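Local coordinates for protein putative oxidoreductase (Mycobacterium avium, PDB 3QHA) that probably catalyses an NAD(P)-dependent oxidation or reduction of a hydroxy acid, as expected of a Rossmann-fold member of the 3-hydroxyisobutyrate dehydrogenase family, at residues B[74-79]-B[99-104]; B[125-130]-B[145-150]. All blocks are in the same frame, centred on the assembly; numbering follows the deposited sequence.

Contact 1. Residues B[74-79]-B[99-104]; sequences IHITVL and TVIAIH
Ile74, His75 and Ile76 pair in parallel with Ile101, Ala102 and Ile103, joining the two strands of a beta-alpha-beta unit of the Rossmann-type sheet; helix 81-92 makes the crossover between them. The backbone ladder has four hydrogen bonds. Ile74 N gives to Val100 O and Ile74 O takes from Ala102 N, at 2.8 Å; Ile76 N then gives to Ala102 O, and Ile76 O receives His104 N in a nearly straight bond (176°), so the ladder runs one residue past the second strand. CA-H...O contacts from Ile101 to Ile74 O and from His75 to Ala102 O fill in between.

Apolar contacts lie on the isoleucine face, which helix 81-92 covers. Ile76 CD1 presses tightly on Ile101 CG2 (3.5 Å), and Ile74 CD1 reaches Thr99 CG2 at 3.7 Å; in each pair the side chains cross obliquely.

The polar contact is on the other face, where Trp164 meets both histidine rings steeply. His104 CG sits anti to its own carbonyl carbon (chi1 -55°), and the ring extends across to His75. The rings meet rim to rim, planes 18° apart. His104 ND1 is hydrogen-bonded to Ala129 O, outside the pair. On the facing rims, His75 ND1 and His104 NE2 share a hydrogen bond 2.7 Å long.

Contact 2. Residues B[125-130]-B[145-150]; sequences HIVDAP and TMVGAD
Val127 and Asp128 run antiparallel to Val147, Gly148 and Ala149, but the strand segments are splayed at 141° and form a single bridge, the hydrogen-bonded pair Asp128-Gly148. Its bonds are unequal: Gly148 N gives to Asp128 O at 2.7 Å, in the carbonyl plane, whereas Asp128 N to Gly148 O is weak.

Packing is tight beside this bridge. Val127 CG1, anti to the backbone N (chi1 161°), meets Val147 CG1 at 3.3 Å, while its other branch, CG2, presses on Ala149 CB at 3.4 Å; both are closer than usual carbon contacts. Helix 151-164 covers this face through Val153 and Phe161. On the other face, Asp128 CG stands between its backbone N and carbonyl carbon (chi1 53°); its OD1 lies 3.1 Å from Gly148 CA, close against the bare CA of the glycine. The carboxylate is held from outside the pair by Thr178 OG1 and Gly175 N.

Further along, Pro130 O accepts two bonds: Met146 N approaches it nearly head-on, and Thr145 OG1 comes from above the carbonyl plane. Met146 also packs on Val215 of the second subunit.

Toward His125 the strands diverge and water replaces direct bonding. One water joins His125 ND1 to Asp150 OD2; another gives to Ile126 O and accepts from Asp150 N (3.1 Å), just before helix 151-164. An antiparallel strand thus joins the parallel Rossmann-type strands, making the mixed sheet of this NAD-binding domain.

Contacts 1 and 2 follow one another along the chain and lie in one sheet, their centres about 9 Å apart. Strands 100-103 and 125-132 are neighbours, so the four segments form a continuous band that changes from parallel pairing in contact 1 to antiparallel pairing in contact 2. Ile101 N and His125 O, 2.7 Å apart, probably hydrogen-bond across the seam; at its other end His104 ND1 lies 2.8 Å from Ala129 O. Ile101 CB also packs on Ile126 CD1. Thr77 of contact 1 touches residues of the Gly22-Gly24-Gly27 pattern, which probably forms the nucleotide-binding loop as in other Rossmann folds, whereas contact 2 reaches helix 176-204 through Asp128, Pro130 and Met146.

Contact 1. Residues B[74-79]-B[99-104]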
loop_
_atom_site.group_PDB
_atom_site.type_symbol
_atom_site.label_atom_id
_atom_site.label_comp_id
_atom_site.label_asym_id
_atom_site.label_seq_id
_atom_site.Cartn_x
_atom_site.Cartn_y
_atom_site.Cartn_z
ATOM N N ILE B 74 -25.029 -17.292 11.824
ATOM C CA ILE B 74 -24.325 -18.348 11.104
ATOM C C ILE B 74 -23.408 -17.739 10.059
ATOM O O ILE B 74 -23.869 -17.060 9.143
ATOM C CB ILE B 74 -25.319 -19.294 10.401
ATOM C CG1 ILE B 74 -26.252 -19.946 11.423
ATOM C CG2 ILE B 74 -24.574 -20.363 9.608
ATOM C CD1 ILE B 74 -27.478 -20.571 10.805
ATOM N N HIS B 75 -22.111 -17.995 10.197
ATOM C CA HIS B 75 -21.104 -17.457 9.292
ATOM C C HIS B 75 -20.769 -18.470 8.199
ATOM O O HIS B 75 -20.611 -19.663 8.479
ATOM C CB HIS B 75 -19.837 -17.114 10.071
ATOM C CG HIS B 75 -20.037 -16.079 11.133
ATOM N ND1 HIS B 75 -19.967 -14.726 10.877
ATOM C CD2 HIS B 75 -20.287 -16.197 12.459
ATOM C CE1 HIS B 75 -20.175 -14.056 11.996
ATOM N NE2 HIS B 75 -20.373 -14.924 12.971
ATOM N N ILE B 76 -20.653 -17.996 6.959
ATOM C CA ILE B 76 -20.332 -18.864 5.823
ATOM C C ILE B 76 -19.124 -18.337 5.046
ATOM O O ILE B 76 -19.142 -17.213 4.541
ATOM C CB ILE B 76 -21.529 -18.992 4.856
ATOM C CG1 ILE B 76 -22.720 -19.654 5.553
ATOM C CG2 ILE B 76 -21.142 -19.802 3.616
ATOM C CD1 ILE B 76 -23.991 -19.610 4.732
ATOM N N THR B 77 -18.081 -19.161 4.963
ATOM C CA THR B 77 -16.905 -18.879 4.144
ATOM C C THR B 77 -16.555 -20.129 3.346
ATOM O O THR B 77 -15.932 -21.050 3.873
ATOM C CB THR B 77 -15.689 -18.475 5.009
ATOM O OG1 THR B 77 -16.023 -17.336 5.808
ATOM C CG2 THR B 77 -14.483 -18.141 4.133
ATOM N N VAL B 78 -16.971 -20.159 2.081
ATOM C CA VAL B 78 -16.726 -21.308 1.199
ATOM C C VAL B 78 -16.159 -20.836 -0.150
ATOM O O VAL B 78 -15.817 -19.663 -0.300
ATOM C CB VAL B 78 -18.008 -22.165 1.025
ATOM C CG1 VAL B 78 -18.378 -22.832 2.344
ATOM C CG2 VAL B 78 -19.163 -21.316 0.504
ATOM N N LEU B 79 -16.053 -21.742 -1.121
ATOM C CA LEU B 79 -15.254 -21.497 -2.323
ATOM C C LEU B 79 -15.808 -20.432 -3.272
ATOM O O LEU B 79 -15.062 -19.565 -3.728
ATOM C CB LEU B 79 -15.058 -22.804 -3.101
ATOM N N THR B 99 -33.108 -15.836 12.511
ATOM C CA THR B 99 -31.708 -16.218 12.310
ATOM C C THR B 99 -31.024 -15.293 11.306
ATOM O O THR B 99 -31.642 -14.867 10.328
ATOM C CB THR B 99 -31.589 -17.668 11.786
ATOM O OG1 THR B 99 -32.157 -18.576 12.740
ATOM C CG2 THR B 99 -30.130 -18.046 11.543
ATOM N N VAL B 100 -29.752 -14.986 11.556
ATOM C CA VAL B 100 -28.944 -14.201 10.626
ATOM C C VAL B 100 -27.873 -15.079 9.984
ATOM O O VAL B 100 -27.208 -15.859 10.666
ATOM C CB VAL B 100 -28.253 -13.015 11.325
ATOM C CG1 VAL B 100 -27.510 -12.157 10.305
ATOM C CG2 VAL B 100 -29.270 -12.174 12.093
ATOM N N ILE B 101 -27.717 -14.946 8.669
ATOM C CA ILE B 101 -26.663 -15.635 7.936
ATOM C C ILE B 101 -25.710 -14.595 7.362
ATOM O O ILE B 101 -26.132 -13.723 6.600
ATOM C CB ILE B 101 -27.234 -16.491 6.791
ATOM C CG1 ILE B 101 -28.238 -17.508 7.342
ATOM C CG2 ILE B 101 -26.107 -17.204 6.048
ATOM C CD1 ILE B 101 -28.768 -18.476 6.305
ATOM N N ALA B 102 -24.434 -14.689 7.738
ATOM C CA ALA B 102 -23.401 -13.768 7.266
ATOM C C ALA B 102 -22.470 -14.459 6.273
ATOM O O ALA B 102 -21.809 -15.435 6.618
ATOM C CB ALA B 102 -22.603 -13.226 8.444
ATOM N N ILE B 103 -22.411 -13.939 5.049
ATOM C CA ILE B 103 -21.561 -14.503 3.998
ATOM C C ILE B 103 -20.259 -13.706 3.870
ATOM O O ILE B 103 -20.283 -12.506 3.597
ATOM C CB ILE B 103 -22.284 -14.516 2.641
ATOM C CG1 ILE B 103 -23.641 -15.219 2.760
ATOM C CG2 ILE B 103 -21.431 -15.217 1.590
ATOM C CD1 ILE B 103 -24.527 -15.043 1.544
ATOM N N HIS B 104 -19.127 -14.383 4.065
ATOM C CA HIS B 104 -17.815 -13.730 4.074
ATOM C C HIS B 104 -16.957 -14.006 2.837
ATOM O O HIS B 104 -15.999 -13.280 2.576
ATOM C CB HIS B 104 -17.032 -14.160 5.311
ATOM C CG HIS B 104 -17.752 -13.910 6.598
ATOM N ND1 HIS B 104 -18.053 -12.642 7.048
ATOM C CD2 HIS B 104 -18.223 -14.764 7.534
ATOM C CE1 HIS B 104 -18.682 -12.728 8.206
ATOM N NE2 HIS B 104 -18.799 -14.004 8.522
#

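Contact 2. Residues B[125-130]-B[145-150]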
loop_
_atom_site.group_PDB
_atom_site.type_symbol
_atom_site.label_atom_id
_atom_site.label_comp_id
_atom_site.label_asym_id
_atom_site.label_seq_id
_atom_site.Cartn_x
_atom_site.Cartn_y
_atom_site.Cartn_z
ATOM N N HIS B 125 -32.532 -13.688 7.933
ATOM C CA HIS B 125 -31.839 -12.491 7.483
ATOM C C HIS B 125 -30.502 -12.840 6.827
ATOM O O HIS B 125 -29.720 -13.620 7.374
ATOM C CB HIS B 125 -31.620 -11.551 8.668
ATOM C CG HIS B 125 -32.889 -11.104 9.324
ATOM N ND1 HIS B 125 -33.750 -10.202 8.736
ATOM C CD2 HIS B 125 -33.443 -11.430 10.515
ATOM C CE1 HIS B 125 -34.780 -9.994 9.536
ATOM N NE2 HIS B 125 -34.618 -10.726 10.623
ATOM N N ILE B 126 -30.259 -12.264 5.650
ATOM C CA ILE B 126 -28.988 -12.411 4.943
ATOM C C ILE B 126 -28.166 -11.135 5.073
ATOM O O ILE B 126 -28.699 -10.026 4.981
ATOM C CB ILE B 126 -29.194 -12.701 3.439
ATOM C CG1 ILE B 126 -29.594 -14.161 3.217
ATOM C CG2 ILE B 126 -27.919 -12.399 2.646
ATOM C CD1 ILE B 126 -28.465 -15.155 3.444
ATOM N N VAL B 127 -26.866 -11.316 5.284
ATOM C CA VAL B 127 -25.905 -10.228 5.328
ATOM C C VAL B 127 -24.675 -10.624 4.500
ATOM O O VAL B 127 -24.135 -11.717 4.682
ATOM C CB VAL B 127 -25.478 -9.950 6.783
ATOM C CG1 VAL B 127 -24.171 -9.165 6.828
ATOM C CG2 VAL B 127 -26.589 -9.219 7.539
ATOM N N ASP B 128 -24.248 -9.759 3.583
ATOM C CA ASP B 128 -22.961 -9.959 2.910
ATOM C C ASP B 128 -21.909 -9.156 3.659
ATOM O O ASP B 128 -22.016 -7.935 3.786
ATOM C CB ASP B 128 -22.995 -9.609 1.411
ATOM C CG ASP B 128 -23.532 -8.221 1.127
ATOM O OD1 ASP B 128 -24.393 -7.742 1.891
ATOM O OD2 ASP B 128 -23.103 -7.616 0.122
ATOM N N ALA B 129 -20.911 -9.863 4.180
ATOM C CA ALA B 129 -19.908 -9.275 5.053
ATOM C C ALA B 129 -18.518 -9.751 4.651
ATOM O O ALA B 129 -17.832 -10.399 5.445
ATOM C CB ALA B 129 -20.199 -9.643 6.510
ATOM N N PRO B 130 -18.096 -9.435 3.411
ATOM C CA PRO B 130 -16.735 -9.772 3.007
ATOM C C PRO B 130 -15.699 -9.169 3.949
ATOM O O PRO B 130 -15.951 -8.135 4.576
ATOM C CB PRO B 130 -16.616 -9.160 1.603
ATOM C CG PRO B 130 -17.726 -8.161 1.513
ATOM C CD PRO B 130 -18.827 -8.763 2.323
ATOM N N THR B 145 -14.250 -5.717 8.068
ATOM C CA THR B 145 -15.389 -6.299 7.369
ATOM C C THR B 145 -16.336 -5.206 6.878
ATOM O O THR B 145 -16.550 -4.205 7.560
ATOM C CB THR B 145 -16.153 -7.322 8.238
ATOM O OG1 THR B 145 -17.166 -7.956 7.445
ATOM C CG2 THR B 145 -16.789 -6.654 9.455
ATOM N N MET B 146 -16.886 -5.413 5.687
ATOM C CA MET B 146 -17.744 -4.439 5.029
ATOM C C MET B 146 -19.099 -5.088 4.837
ATOM O O MET B 146 -19.235 -6.026 4.057
ATOM C CB MET B 146 -17.144 -4.050 3.685
ATOM C CG MET B 146 -15.826 -3.309 3.802
ATOM S SD MET B 146 -14.791 -3.540 2.347
ATOM C CE MET B 146 -14.151 -5.185 2.657
ATOM N N VAL B 147 -20.098 -4.576 5.544
ATOM C CA VAL B 147 -21.328 -5.318 5.784
ATOM C C VAL B 147 -22.528 -4.702 5.068
ATOM O O VAL B 147 -22.862 -3.540 5.294
ATOM C CB VAL B 147 -21.616 -5.372 7.296
ATOM C CG1 VAL B 147 -22.865 -6.187 7.586
ATOM C CG2 VAL B 147 -20.414 -5.944 8.040
ATOM N N GLY B 148 -23.162 -5.484 4.198
ATOM C CA GLY B 148 -24.458 -5.121 3.631
ATOM C C GLY B 148 -25.550 -5.751 4.473
ATOM O O GLY B 148 -25.605 -6.973 4.599
ATOM N N ALA B 149 -26.412 -4.926 5.064
ATOM C CA ALA B 149 -27.428 -5.427 5.987
ATOM C C ALA B 149 -28.526 -4.406 6.238
ATOM O O ALA B 149 -28.297 -3.199 6.136
ATOM C CB ALA B 149 -26.784 -5.822 7.306
ATOM N N ASP B 150 -29.718 -4.899 6.567
ATOM C CA ASP B 150 -30.791 -4.039 7.057
ATOM C C ASP B 150 -30.384 -3.489 8.421
ATOM O O ASP B 150 -29.707 -4.170 9.194
ATOM C CB ASP B 150 -32.117 -4.803 7.148
ATOM C CG ASP B 150 -32.684 -5.160 5.780
ATOM O OD1 ASP B 150 -32.506 -4.368 4.824
ATOM O OD2 ASP B 150 -33.315 -6.230 5.657
HETATM O O HOH W 1 -32.860 -8.646 6.717
HETATM O O HOH W 2 -30.068 -7.941 6.327
#